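PDB 4IEF: gingipain R2 Pro-Domain from Porphyromonas gingivalis, which probably serves as the N-terminal pro-domain of an arginine-specific cysteine protease, binding the catalytic part to keep it latent until activation. Local coordinates for residues Q15-S20 with K27-M32; A21-S26 with V173-E178; I68-L73 with G146-F151; S72-E77 with F203-A208; I140-R145 with D197-V202. All blocks are in the same frame, centred on the assembly; numbering follows the deposited sequence.

Contact 1 (Q15-S20 with K27-M32)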
# COMPACT_ATOMS: atom_id res chain seq x y z
N GLN A 15 7.07 8.80 22.38
CA GLN A 15 7.14 8.36 23.77
C GLN A 15 6.76 6.86 23.91
O GLN A 15 7.02 6.27 24.96
CB GLN A 15 6.26 9.26 24.66
CG GLN A 15 6.75 10.71 24.71
CD GLN A 15 6.27 11.45 25.93
OE1 GLN A 15 6.68 11.17 27.06
NE2 GLN A 15 5.42 12.45 25.72
N VAL A 16 6.22 6.25 22.84
CA VAL A 16 5.90 4.82 22.81
C VAL A 16 7.20 4.08 22.47
O VAL A 16 7.78 4.31 21.41
CB VAL A 16 4.72 4.47 21.86
CG1 VAL A 16 4.49 2.96 21.78
CG2 VAL A 16 3.44 5.17 22.31
N ARG A 17 7.70 3.26 23.42
CA ARG A 17 8.96 2.53 23.24
C ARG A 17 8.92 1.10 23.78
O ARG A 17 8.20 0.81 24.74
CB ARG A 17 10.15 3.30 23.87
CG ARG A 17 10.13 3.48 25.40
CD ARG A 17 11.48 3.98 25.88
NE ARG A 17 11.59 4.01 27.34
CZ ARG A 17 11.65 5.12 28.07
NH1 ARG A 17 11.59 6.31 27.49
NH2 ARG A 17 11.76 5.04 29.39
N LEU A 18 9.71 0.21 23.14
CA LEU A 18 9.87 -1.19 23.50
C LEU A 18 10.88 -1.26 24.65
O LEU A 18 12.06 -0.96 24.44
CB LEU A 18 10.34 -2.01 22.27
CG LEU A 18 10.63 -3.50 22.48
CD1 LEU A 18 9.34 -4.33 22.51
CD2 LEU A 18 11.56 -4.02 21.41
N LEU A 19 10.42 -1.61 25.86
CA LEU A 19 11.28 -1.70 27.04
C LEU A 19 12.09 -2.99 27.04
O LEU A 19 13.29 -2.95 27.30
CB LEU A 19 10.49 -1.57 28.36
CG LEU A 19 9.83 -0.22 28.67
CD1 LEU A 19 9.10 -0.27 29.99
CD2 LEU A 19 10.85 0.91 28.74
N SER A 20 11.43 -4.13 26.77
CA SER A 20 12.06 -5.46 26.74
C SER A 20 11.46 -6.34 25.65
O SER A 20 10.29 -6.18 25.29
CB SER A 20 11.92 -6.15 28.09
OG SER A 20 12.44 -5.38 29.16
N LYS A 27 7.71 -6.20 26.28
CA LYS A 27 7.33 -5.18 27.25
C LYS A 27 7.25 -3.85 26.51
O LYS A 27 8.27 -3.36 26.01
CB LYS A 27 8.32 -5.13 28.42
CG LYS A 27 7.69 -4.78 29.76
CD LYS A 27 8.71 -4.92 30.89
CE LYS A 27 8.30 -4.15 32.12
NZ LYS A 27 9.38 -4.13 33.13
N VAL A 28 6.03 -3.31 26.36
CA VAL A 28 5.80 -2.08 25.61
C VAL A 28 5.31 -0.98 26.56
O VAL A 28 4.38 -1.18 27.34
CB VAL A 28 4.83 -2.28 24.40
CG1 VAL A 28 4.69 -1.01 23.56
CG2 VAL A 28 5.27 -3.45 23.52
N GLN A 29 5.95 0.19 26.47
CA GLN A 29 5.61 1.37 27.24
C GLN A 29 4.88 2.39 26.38
O GLN A 29 5.34 2.74 25.29
CB GLN A 29 6.87 1.99 27.87
CG GLN A 29 6.68 3.42 28.41
CD GLN A 29 7.92 3.98 29.04
OE1 GLN A 29 8.36 3.54 30.09
NE2 GLN A 29 8.50 5.00 28.40
N PHE A 30 3.75 2.87 26.88
CA PHE A 30 2.98 3.95 26.29
C PHE A 30 3.11 5.15 27.20
O PHE A 30 3.03 5.01 28.42
CB PHE A 30 1.50 3.58 26.09
CG PHE A 30 0.60 4.78 25.88
CD1 PHE A 30 0.05 5.46 26.96
CD2 PHE A 30 0.36 5.27 24.59
CE1 PHE A 30 -0.71 6.62 26.77
CE2 PHE A 30 -0.44 6.41 24.40
CZ PHE A 30 -0.97 7.08 25.49
N ARG A 31 3.26 6.33 26.60
CA ARG A 31 3.26 7.59 27.32
C ARG A 31 2.41 8.58 26.54
O ARG A 31 2.50 8.63 25.31
CB ARG A 31 4.68 8.11 27.59
CG ARG A 31 5.31 7.52 28.84
CD ARG A 31 6.75 7.94 29.00
NE ARG A 31 7.30 7.50 30.28
CZ ARG A 31 8.58 7.61 30.63
NH1 ARG A 31 9.47 8.11 29.79
NH2 ARG A 31 8.98 7.19 31.82
N MET A 32 1.52 9.30 27.26
CA MET A 32 0.62 10.29 26.65
C MET A 32 1.43 11.43 26.02
O MET A 32 2.32 12.00 26.66
CB MET A 32 -0.38 10.83 27.69
CG MET A 32 -1.43 11.78 27.09
SD MET A 32 -2.43 11.04 25.77
CE MET A 32 -3.65 10.17 26.75
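Arg17 and Gln29 are a hydrogen-bonded pair in the antiparallel beta hairpin of strands 17-22 and 25-31, whose register slips by one residue at a classic beta bulge where Leu19 and Ser20 both face Lys27. Among the backbone bonds, Gln29 N gives to Arg17 O at 2.9 Å and Arg17 N returns to Gln29 O at 3.1 Å. At the bulge Lys27 O receives two donors, Leu19 N at 2.8 Å and, weakly, Ser20 N; Lys27 N gives to Ser20 O.

Long polar side chains occupy one face. Arg17 CG stands between its backbone N and carbonyl carbon (chi1 65°), and the chain beyond runs side by side with Gln29. The Gln29 NE2 atom sits over the centre of the Arg17 guanidinium, 3.2 Å above its plane, a meeting of donors and not a hydrogen bond, with amide and guanidinium planes 53° apart. Arg17 NH1 also comes within 3.6 Å of Arg31 NH1; the salt bridge from Arg31 NE to Glu168 would be expected to ease this repulsion.

Apolar contacts lie mainly on the other face, where Val16 CG2 touches Phe30 CD2 at 3.8 Å and Val16, Val28 and Phe30 touch side chains of strand 69-74. On the polar face, Leu19 CG rests against Gln29 CB at 3.8 Å. Gln15 crosses Arg31 at about a right angle, with Gln15 CB 3.5 Å from Arg31 CB, while Gln15 NE2 bonds to Asp33 OD2.

Contact 2 (A21-S26 with V173-E178)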
# COMPACT_ATOMS: atom_id res chain seq x y z
N ALA A 21 12.27 -7.29 25.13
CA ALA A 21 11.88 -8.27 24.12
C ALA A 21 12.76 -9.52 24.25
O ALA A 21 13.98 -9.45 24.06
CB ALA A 21 11.98 -7.68 22.72
N GLU A 22 12.13 -10.62 24.66
CA GLU A 22 12.75 -11.94 24.85
C GLU A 22 11.86 -12.95 24.16
O GLU A 22 10.69 -13.07 24.51
CB GLU A 22 12.92 -12.25 26.35
CG GLU A 22 14.15 -11.62 26.98
CD GLU A 22 15.37 -12.52 27.03
OE1 GLU A 22 15.65 -13.08 28.11
OE2 GLU A 22 16.04 -12.67 25.98
N GLN A 23 12.41 -13.67 23.15
CA GLN A 23 11.72 -14.63 22.27
C GLN A 23 10.39 -14.01 21.75
O GLN A 23 10.45 -13.08 20.95
CB GLN A 23 11.56 -16.06 22.87
CG GLN A 23 11.12 -16.21 24.34
CD GLN A 23 9.73 -16.78 24.49
OE1 GLN A 23 8.77 -16.07 24.80
NE2 GLN A 23 9.59 -18.09 24.31
N SER A 24 9.22 -14.48 22.23
CA SER A 24 7.92 -13.96 21.80
C SER A 24 7.32 -12.98 22.84
O SER A 24 6.33 -12.31 22.54
CB SER A 24 6.96 -15.11 21.51
OG SER A 24 6.92 -16.07 22.55
N MET A 25 7.94 -12.89 24.04
CA MET A 25 7.53 -12.00 25.14
C MET A 25 8.04 -10.57 24.88
O MET A 25 9.19 -10.40 24.47
CB MET A 25 8.05 -12.53 26.48
CG MET A 25 7.20 -12.13 27.67
SD MET A 25 7.55 -10.48 28.32
CE MET A 25 8.98 -10.83 29.34
N SER A 26 7.17 -9.56 25.10
CA SER A 26 7.48 -8.15 24.85
C SER A 26 6.92 -7.22 25.91
O SER A 26 5.78 -7.38 26.35
CB SER A 26 6.93 -7.71 23.49
OG SER A 26 7.66 -8.25 22.40
N VAL A 173 3.31 -8.44 27.01
CA VAL A 173 2.63 -9.32 26.06
C VAL A 173 3.40 -10.64 26.07
O VAL A 173 4.56 -10.68 25.64
CB VAL A 173 2.44 -8.69 24.65
CG1 VAL A 173 1.79 -9.68 23.69
CG2 VAL A 173 1.63 -7.40 24.73
N SER A 174 2.79 -11.69 26.62
CA SER A 174 3.41 -13.00 26.79
C SER A 174 2.48 -14.12 26.34
O SER A 174 1.27 -13.91 26.23
CB SER A 174 3.79 -13.21 28.25
OG SER A 174 2.67 -13.06 29.10
N GLU A 175 3.04 -15.32 26.10
CA GLU A 175 2.26 -16.49 25.68
C GLU A 175 1.63 -17.19 26.88
O GLU A 175 2.13 -17.09 27.99
CB GLU A 175 3.10 -17.48 24.85
CG GLU A 175 4.47 -17.80 25.39
CD GLU A 175 5.17 -18.95 24.70
OE1 GLU A 175 5.74 -18.76 23.60
OE2 GLU A 175 5.15 -20.05 25.28
N THR A 176 0.49 -17.87 26.64
CA THR A 176 -0.25 -18.63 27.65
C THR A 176 -0.05 -20.13 27.40
O THR A 176 0.67 -20.51 26.48
CB THR A 176 -1.75 -18.26 27.62
OG1 THR A 176 -2.31 -18.61 26.36
CG2 THR A 176 -2.00 -16.81 27.91
N ALA A 177 -0.72 -20.97 28.22
CA ALA A 177 -0.72 -22.44 28.11
C ALA A 177 -1.75 -22.88 27.06
O ALA A 177 -1.88 -24.07 26.77
CB ALA A 177 -1.04 -23.06 29.47
N GLU A 178 -2.49 -21.92 26.49
CA GLU A 178 -3.52 -22.15 25.49
C GLU A 178 -3.00 -22.10 24.06
O GLU A 178 -2.12 -21.29 23.74
CB GLU A 178 -4.64 -21.11 25.62
CG GLU A 178 -5.60 -21.35 26.76
CD GLU A 178 -6.35 -20.10 27.17
OE1 GLU A 178 -6.16 -19.66 28.33
OE2 GLU A 178 -7.11 -19.56 26.34
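Ser26 and Val173 form an antiparallel hydrogen-bonded pair that joins the 17-31 beta hairpin to strand 162-176, just beyond the hairpin's type II' turn from Glu22 to Met25. Both backbone groups of Ser26 are satisfied by Val173: Ser26 N gives to Val173 O at 2.9 Å, and Ser26 O accepts Val173 N at 2.8 Å. Val173 O receives a CA-H...O contact from Met25 as well.

Glu22 and Met25 close the turn with a reciprocal pair of backbone bonds, Met25 N to Glu22 O at 2.8 Å and Glu22 N to Met25 O at 3.0 Å. Over it folds the Gln23 amide, whose OE1 accepts Ser24 OG at 2.9 Å and Ser24 N at 3.1 Å. Both donors reach this oxygen from the same face of the amide plane, well above it, so a single oxygen serves two donors of the next residue.

Across the contact Glu175 brings OE1 to 3.1 Å from Ser24 OG. Its other oxygen, OE2, is held by a salt bridge to Arg79 NE on strand 79-93, which fixes the carboxylate beside the turn. Met25 CG lies anti to its backbone N (chi1 -152°) and rests on Ser174 CB at 3.6 Å.

Contact 3 (I68-L73 with G146-F151)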
# COMPACT_ATOMS: atom_id res chain seq x y z
N ILE A 68 -7.43 5.41 20.89
CA ILE A 68 -6.50 4.35 21.27
C ILE A 68 -5.20 4.46 20.46
O ILE A 68 -5.16 5.12 19.42
CB ILE A 68 -7.15 2.94 21.11
CG1 ILE A 68 -7.39 2.56 19.63
CG2 ILE A 68 -8.41 2.76 22.00
CD1 ILE A 68 -7.34 1.04 19.35
N LEU A 69 -4.15 3.81 20.95
CA LEU A 69 -2.87 3.73 20.25
C LEU A 69 -2.59 2.25 20.02
O LEU A 69 -2.64 1.46 20.96
CB LEU A 69 -1.74 4.41 21.03
CG LEU A 69 -0.44 4.60 20.25
CD1 LEU A 69 0.21 5.90 20.62
CD2 LEU A 69 0.52 3.42 20.46
N SER A 70 -2.32 1.88 18.77
CA SER A 70 -2.09 0.49 18.38
C SER A 70 -0.69 0.28 17.82
O SER A 70 -0.18 1.12 17.07
CB SER A 70 -3.13 0.04 17.37
OG SER A 70 -4.44 0.10 17.90
N ARG A 71 -0.07 -0.85 18.21
CA ARG A 71 1.26 -1.26 17.77
C ARG A 71 1.30 -2.76 17.51
O ARG A 71 0.71 -3.55 18.26
CB ARG A 71 2.34 -0.88 18.81
CG ARG A 71 2.72 0.60 18.82
CD ARG A 71 3.36 1.07 17.51
NE ARG A 71 3.66 2.50 17.55
CZ ARG A 71 4.82 3.01 17.93
NH1 ARG A 71 5.83 2.22 18.29
NH2 ARG A 71 5.00 4.33 17.95
N SER A 72 2.00 -3.15 16.45
CA SER A 72 2.13 -4.54 16.02
C SER A 72 3.35 -5.19 16.63
O SER A 72 4.42 -4.57 16.73
CB SER A 72 2.18 -4.63 14.50
OG SER A 72 1.00 -4.11 13.93
N LEU A 73 3.18 -6.45 17.05
CA LEU A 73 4.26 -7.23 17.63
C LEU A 73 4.39 -8.59 16.98
O LEU A 73 3.38 -9.22 16.66
CB LEU A 73 4.06 -7.43 19.15
CG LEU A 73 4.09 -6.20 20.07
CD1 LEU A 73 3.45 -6.52 21.41
CD2 LEU A 73 5.52 -5.68 20.26
N GLY A 146 1.90 -12.39 13.87
CA GLY A 146 1.82 -11.10 14.54
C GLY A 146 0.53 -10.89 15.31
O GLY A 146 -0.46 -11.59 15.08
N GLN A 147 0.56 -9.91 16.22
CA GLN A 147 -0.59 -9.51 17.02
C GLN A 147 -0.45 -8.04 17.42
O GLN A 147 0.64 -7.59 17.78
CB GLN A 147 -0.79 -10.42 18.24
CG GLN A 147 -2.24 -10.42 18.72
CD GLN A 147 -2.62 -11.55 19.63
OE1 GLN A 147 -1.80 -12.40 19.99
NE2 GLN A 147 -3.88 -11.60 20.03
N VAL A 148 -1.56 -7.29 17.33
CA VAL A 148 -1.58 -5.86 17.66
C VAL A 148 -2.01 -5.65 19.11
O VAL A 148 -3.05 -6.18 19.53
CB VAL A 148 -2.46 -5.06 16.67
CG1 VAL A 148 -2.54 -3.58 17.06
CG2 VAL A 148 -1.95 -5.21 15.23
N VAL A 149 -1.22 -4.88 19.87
CA VAL A 149 -1.53 -4.49 21.24
C VAL A 149 -2.15 -3.07 21.19
O VAL A 149 -1.63 -2.19 20.50
CB VAL A 149 -0.34 -4.62 22.24
CG1 VAL A 149 0.84 -3.71 21.88
CG2 VAL A 149 -0.79 -4.39 23.68
N ASN A 150 -3.29 -2.87 21.86
CA ASN A 150 -3.98 -1.58 21.90
C ASN A 150 -3.97 -0.97 23.30
O ASN A 150 -4.36 -1.62 24.27
CB ASN A 150 -5.44 -1.72 21.42
CG ASN A 150 -5.57 -2.62 20.23
OD1 ASN A 150 -5.06 -2.33 19.14
ND2 ASN A 150 -6.19 -3.78 20.42
N PHE A 151 -3.54 0.29 23.38
CA PHE A 151 -3.57 1.07 24.62
C PHE A 151 -4.78 1.96 24.59
O PHE A 151 -4.98 2.65 23.60
CB PHE A 151 -2.30 1.92 24.76
CG PHE A 151 -1.00 1.16 24.88
CD1 PHE A 151 -0.21 0.92 23.76
CD2 PHE A 151 -0.56 0.70 26.12
CE1 PHE A 151 1.01 0.24 23.88
CE2 PHE A 151 0.65 0.02 26.23
CZ PHE A 151 1.42 -0.20 25.11
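Leu69, Arg71 and Leu73 face Phe151, Val149 and Gln147 as antiparallel hydrogen-bonded pairs, the strand axes 4.5 Å apart at closest approach and their directions 154° apart. Six N-H...O bonds zip the strands together, from Phe151 N to Leu69 O at 2.8 Å to Arg71 N to Val149 O at 3.1 Å.

On the face with Ser70, Ser72, Val148 and Asn150, Ser70 OG donates to Asn150 OD1 at 2.8 Å, 20° out of the amide's plane. OD1 also accepts from a basic side chain of another protein's chain, and Asn150 ND2 bonds to Thr134 OG1 and Ser136 OG, which together fix the amide's rotation. Val148 fits between the two serines: CG1 lies 3.7 Å from Ser70 CB, and CG2 lies 3.4 Å from Ser72 OG, itself bonded to an acidic side chain of that other chain.

The opposite face is mostly apolar. Leu73 CD1 meets Val149 CG1 at 3.9 Å, and the Phe151 ring, which presents its edge to Leu69 O, packs against Phe30. The pair joins strands 69-74 and 144-157 in the antiparallel sheet of the pro-domain, one face packed inside and the other toward the partner chain, consistent with a pro-domain's binding surface.

Contact 4 (S72-E77 with F203-A208)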
# COMPACT_ATOMS: atom_id res chain seq x y z
N SER A 72 2.00 -3.15 16.45
CA SER A 72 2.13 -4.54 16.02
C SER A 72 3.35 -5.19 16.63
O SER A 72 4.42 -4.57 16.73
CB SER A 72 2.18 -4.63 14.50
OG SER A 72 1.00 -4.11 13.93
N LEU A 73 3.18 -6.45 17.05
CA LEU A 73 4.26 -7.23 17.63
C LEU A 73 4.39 -8.59 16.98
O LEU A 73 3.38 -9.22 16.66
CB LEU A 73 4.06 -7.43 19.15
CG LEU A 73 4.09 -6.20 20.07
CD1 LEU A 73 3.45 -6.52 21.41
CD2 LEU A 73 5.52 -5.68 20.26
N ALA A 74 5.64 -9.04 16.77
CA ALA A 74 5.95 -10.39 16.31
C ALA A 74 5.74 -11.29 17.55
O ALA A 74 6.38 -11.06 18.58
CB ALA A 74 7.37 -10.46 15.78
N VAL A 75 4.75 -12.22 17.51
CA VAL A 75 4.39 -13.04 18.68
C VAL A 75 4.70 -14.56 18.48
O VAL A 75 5.38 -14.93 17.52
CB VAL A 75 2.90 -12.81 19.10
CG1 VAL A 75 2.67 -11.38 19.61
CG2 VAL A 75 1.93 -13.14 17.96
N SER A 76 4.21 -15.41 19.42
CA SER A 76 4.39 -16.87 19.40
C SER A 76 3.78 -17.49 18.14
O SER A 76 2.77 -17.01 17.64
CB SER A 76 3.77 -17.51 20.64
OG SER A 76 3.90 -18.93 20.61
N GLU A 77 4.39 -18.57 17.66
CA GLU A 77 3.98 -19.28 16.45
C GLU A 77 2.82 -20.26 16.71
O GLU A 77 2.04 -20.53 15.79
CB GLU A 77 5.18 -20.05 15.86
CG GLU A 77 6.31 -19.19 15.33
CD GLU A 77 7.21 -18.48 16.33
OE1 GLU A 77 7.44 -19.03 17.43
OE2 GLU A 77 7.68 -17.37 16.00
N PHE A 203 6.67 -4.83 12.73
CA PHE A 203 6.83 -5.22 14.14
C PHE A 203 7.91 -4.40 14.83
O PHE A 203 9.04 -4.34 14.36
CB PHE A 203 7.12 -6.73 14.24
CG PHE A 203 6.20 -7.61 13.43
CD1 PHE A 203 6.68 -8.30 12.32
CD2 PHE A 203 4.85 -7.73 13.75
CE1 PHE A 203 5.82 -9.09 11.55
CE2 PHE A 203 4.00 -8.54 12.99
CZ PHE A 203 4.49 -9.22 11.90
N MET A 204 7.55 -3.78 15.97
CA MET A 204 8.48 -2.95 16.74
C MET A 204 9.45 -3.80 17.61
O MET A 204 10.41 -3.25 18.15
CB MET A 204 7.74 -1.89 17.60
CG MET A 204 6.83 -2.44 18.70
SD MET A 204 5.95 -1.13 19.64
CE MET A 204 7.31 -0.39 20.54
N ASN A 205 9.22 -5.13 17.69
CA ASN A 205 10.06 -6.05 18.46
C ASN A 205 10.83 -7.06 17.58
O ASN A 205 11.50 -7.94 18.12
CB ASN A 205 9.18 -6.81 19.48
CG ASN A 205 8.25 -7.81 18.86
OD1 ASN A 205 7.57 -7.54 17.85
ND2 ASN A 205 8.20 -9.01 19.42
N TYR A 206 10.75 -6.92 16.23
CA TYR A 206 11.39 -7.84 15.29
C TYR A 206 12.93 -7.80 15.35
O TYR A 206 13.55 -8.87 15.46
CB TYR A 206 10.91 -7.62 13.84
CG TYR A 206 11.38 -8.70 12.89
CD1 TYR A 206 10.81 -9.97 12.90
CD2 TYR A 206 12.44 -8.47 12.01
CE1 TYR A 206 11.27 -10.98 12.05
CE2 TYR A 206 12.90 -9.47 11.16
CZ TYR A 206 12.31 -10.72 11.18
OH TYR A 206 12.76 -11.71 10.34
N GLU A 207 13.54 -6.60 15.25
CA GLU A 207 15.00 -6.44 15.29
C GLU A 207 15.58 -6.91 16.64
O GLU A 207 16.67 -7.50 16.66
CB GLU A 207 15.40 -4.97 15.02
CG GLU A 207 16.77 -4.79 14.37
CD GLU A 207 17.98 -4.99 15.26
OE1 GLU A 207 18.78 -5.91 14.97
OE2 GLU A 207 18.12 -4.26 16.27
N ALA A 208 14.83 -6.70 17.74
CA ALA A 208 15.22 -7.10 19.10
C ALA A 208 15.28 -8.62 19.27
O ALA A 208 14.65 -9.37 18.52
CB ALA A 208 14.26 -6.50 20.11
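Asn205 grips Ala74 with both ends of its side-chain amide. CG is placed between the backbone N and the carbonyl carbon of Asn205 (chi1 70°). CB, at the root, lies 3.9 Å from Leu73 CD2, and CG stays beside the same methyl, the two side chains crossing at about a right angle. At the tip OD1 accepts Ala74 N at 2.7 Å, in the amide plane and on a lone pair, and approaches Leu73 CA at 3.3 Å. The other branch, ND2, gives to Ala74 O at 2.9 Å, nearly straight at 171° and also on a lone pair. One amide thus satisfies both the N-H and the C=O of a single strand residue, much as a paired strand would.

Phe203 covers Ala74 as well. Ala74 CB stands over one ring face in a CH-pi contact, 4.2 Å from the Phe203 ring centroid, while Leu73 N lies in plane at the ring's edge. A weak bond from Met204 N to Ser72 O, 3.3 Å, ties the backbones together, and Met204 CG touches Leu73 CD2 at 3.8 Å.

Phe203 is the first residue to leave the helical conformation after helix 196-202, and its ring also rests on Val144 of strand 144-157. Beyond it the tail runs between strand 69-74 and the 17-31 hairpin, with Met204 against Val28 and Leu18, and Asn205 against Ser26 and Leu18.

Contact 5 (I140-R145 with D197-V202). With CA (calcium ion), chain K.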
# COMPACT_ATOMS: atom_id res chain seq x y z
N ILE A 140 -1.01 -13.70 10.35
CA ILE A 140 0.23 -14.24 9.83
C ILE A 140 0.64 -13.36 8.64
O ILE A 140 -0.14 -13.17 7.70
CB ILE A 140 0.18 -15.76 9.48
CG1 ILE A 140 -0.12 -16.62 10.75
CG2 ILE A 140 1.50 -16.20 8.81
CD1 ILE A 140 -0.71 -18.01 10.48
N LEU A 141 1.85 -12.79 8.72
CA LEU A 141 2.45 -12.00 7.66
C LEU A 141 3.62 -12.81 7.13
O LEU A 141 4.71 -12.78 7.69
CB LEU A 141 2.85 -10.58 8.13
CG LEU A 141 3.58 -9.68 7.10
CD1 LEU A 141 2.76 -9.51 5.82
CD2 LEU A 141 3.91 -8.33 7.72
N ARG A 142 3.35 -13.61 6.07
CA ARG A 142 4.27 -14.52 5.39
C ARG A 142 4.80 -15.60 6.36
O ARG A 142 4.11 -16.59 6.57
CB ARG A 142 5.40 -13.75 4.66
CG ARG A 142 6.10 -14.60 3.62
CD ARG A 142 6.71 -13.79 2.51
NE ARG A 142 7.10 -14.66 1.40
CZ ARG A 142 6.60 -14.59 0.17
NH1 ARG A 142 5.72 -13.64 -0.15
NH2 ARG A 142 7.01 -15.44 -0.76
N ASP A 143 5.99 -15.39 6.97
CA ASP A 143 6.61 -16.36 7.87
C ASP A 143 6.56 -15.91 9.35
O ASP A 143 7.11 -16.61 10.20
CB ASP A 143 8.07 -16.62 7.45
CG ASP A 143 8.23 -17.19 6.05
OD1 ASP A 143 8.90 -16.54 5.22
OD2 ASP A 143 7.69 -18.28 5.79
N VAL A 144 5.91 -14.77 9.65
CA VAL A 144 5.85 -14.26 11.02
C VAL A 144 4.39 -14.12 11.50
O VAL A 144 3.57 -13.52 10.81
CB VAL A 144 6.63 -12.91 11.19
CG1 VAL A 144 6.57 -12.42 12.63
CG2 VAL A 144 8.09 -13.05 10.74
N ARG A 145 4.09 -14.68 12.69
CA ARG A 145 2.79 -14.57 13.34
C ARG A 145 2.83 -13.29 14.15
O ARG A 145 3.73 -13.10 14.97
CB ARG A 145 2.44 -15.81 14.20
CG ARG A 145 0.99 -15.82 14.70
CD ARG A 145 0.60 -17.15 15.29
NE ARG A 145 -0.72 -17.14 15.94
CZ ARG A 145 -0.92 -17.00 17.26
NH1 ARG A 145 0.11 -16.83 18.08
NH2 ARG A 145 -2.15 -17.03 17.75
N ASP A 197 12.82 -6.69 5.76
CA ASP A 197 12.65 -5.25 5.98
C ASP A 197 11.18 -4.88 6.25
O ASP A 197 10.92 -3.87 6.91
CB ASP A 197 13.20 -4.44 4.80
CG ASP A 197 13.82 -3.14 5.25
OD1 ASP A 197 14.99 -3.16 5.71
OD2 ASP A 197 13.14 -2.10 5.18
N ILE A 198 10.23 -5.70 5.75
CA ILE A 198 8.80 -5.51 5.98
C ILE A 198 8.52 -5.84 7.46
O ILE A 198 7.85 -5.06 8.13
CB ILE A 198 7.94 -6.35 4.99
CG1 ILE A 198 8.01 -5.76 3.56
CG2 ILE A 198 6.48 -6.49 5.45
CD1 ILE A 198 7.71 -6.73 2.45
N TYR A 199 9.09 -6.96 7.96
CA TYR A 199 8.94 -7.40 9.35
C TYR A 199 9.49 -6.36 10.33
O TYR A 199 8.88 -6.11 11.37
CB TYR A 199 9.66 -8.74 9.59
CG TYR A 199 9.24 -9.92 8.74
CD1 TYR A 199 10.16 -10.88 8.35
CD2 TYR A 199 7.90 -10.12 8.41
CE1 TYR A 199 9.77 -11.98 7.59
CE2 TYR A 199 7.50 -11.21 7.64
CZ TYR A 199 8.44 -12.15 7.25
OH TYR A 199 8.06 -13.25 6.52
N LYS A 200 10.64 -5.74 9.98
CA LYS A 200 11.32 -4.73 10.78
C LYS A 200 10.48 -3.46 10.93
O LYS A 200 10.47 -2.86 12.00
CB LYS A 200 12.69 -4.38 10.17
CG LYS A 200 13.74 -5.46 10.35
CD LYS A 200 15.10 -5.04 9.80
CE LYS A 200 16.13 -6.14 9.91
NZ LYS A 200 16.61 -6.35 11.31
N SER A 201 9.76 -3.07 9.85
CA SER A 201 8.92 -1.87 9.83
C SER A 201 7.53 -2.11 10.43
O SER A 201 6.96 -1.19 11.00
CB SER A 201 8.79 -1.33 8.41
OG SER A 201 8.27 -2.30 7.53
N VAL A 202 6.97 -3.33 10.27
CA VAL A 202 5.65 -3.67 10.80
C VAL A 202 5.75 -3.94 12.31
O VAL A 202 4.99 -3.36 13.08
CB VAL A 202 5.00 -4.85 10.02
CG1 VAL A 202 3.80 -5.45 10.76
CG2 VAL A 202 4.58 -4.42 8.61
CA CA K . -1.62 -13.48 5.70
O HOH W 1 -3.96 -13.85 4.68
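The Tyr199 ring carries Val144 CG2 squarely over one face, the methyl 3.5 Å from the ring centroid and 6° off the normal, a close CH-pi contact. Near the ring's plane, at its edge, lie Leu141 O, 3.2 Å from Tyr199 CE2, and Arg142 CB, 3.3 Å from Tyr199 OH. The hydroxyl oxygen accepts Asp143 N at 3.0 Å with an N-H...O angle of 158°. The Asp143 carboxylate crosses the tyrosine obliquely, its plane 69° from the ring's, and the ring of Tyr206 from the C-terminal tail meets Tyr199 too.

What Tyr199 clasps is a type II' beta turn, Leu141 to Val144, closing the hairpin of strands 133-141 and 144-157. Leu141 and Val144 exchange both backbone N-H...O bonds across it; Asp143 N, near the turn's apex, bonds instead to the helix residue.

Leu141 extends the contact toward helix 196-202. Its CD2 touches Ile198 CG2 at 3.9 Å, those two side chains crossing at about a right angle, and meets Val202 CG2 tip to tip at 4.1 Å.

The hairpin also faces another protein's chain. Ile140 O binds a calcium ion at 2.5 Å, with a water at 2.6 Å from the metal, and acidic side-chain and backbone atoms of the other chain also bind the ion. The guanidinium of Arg142 leads away from the helix to the backbone of that chain, while Asp197 OD2 makes a salt bridge with one of its basic side chains.

Contacts 1 and 2 share the hairpin of strands 17-22 and 25-31, their centres 16 Å apart, and contact 3 packs against contact 1, Phe30 CB lying 3.5 Å from Phe151 CD2. Contact 4 shares Ser72 and Leu73 with contact 3 and bridges to the hairpin, where Leu18 CD2 comes 3.5 Å from Met204 O. Contacts 4 and 5, centred 8 Å apart, meet through a probable hydrogen bond of 2.7 Å between Ser76 O and Arg145 NH1. The calcium ion belongs to contact 5, with the side chain of Phe203 in contact 4 about 10 Å away. Contacts 3 and 5 reach the other protein's chain, Ser72 of contact 4 also bonds to it, and contacts 1 and 2 do not touch it.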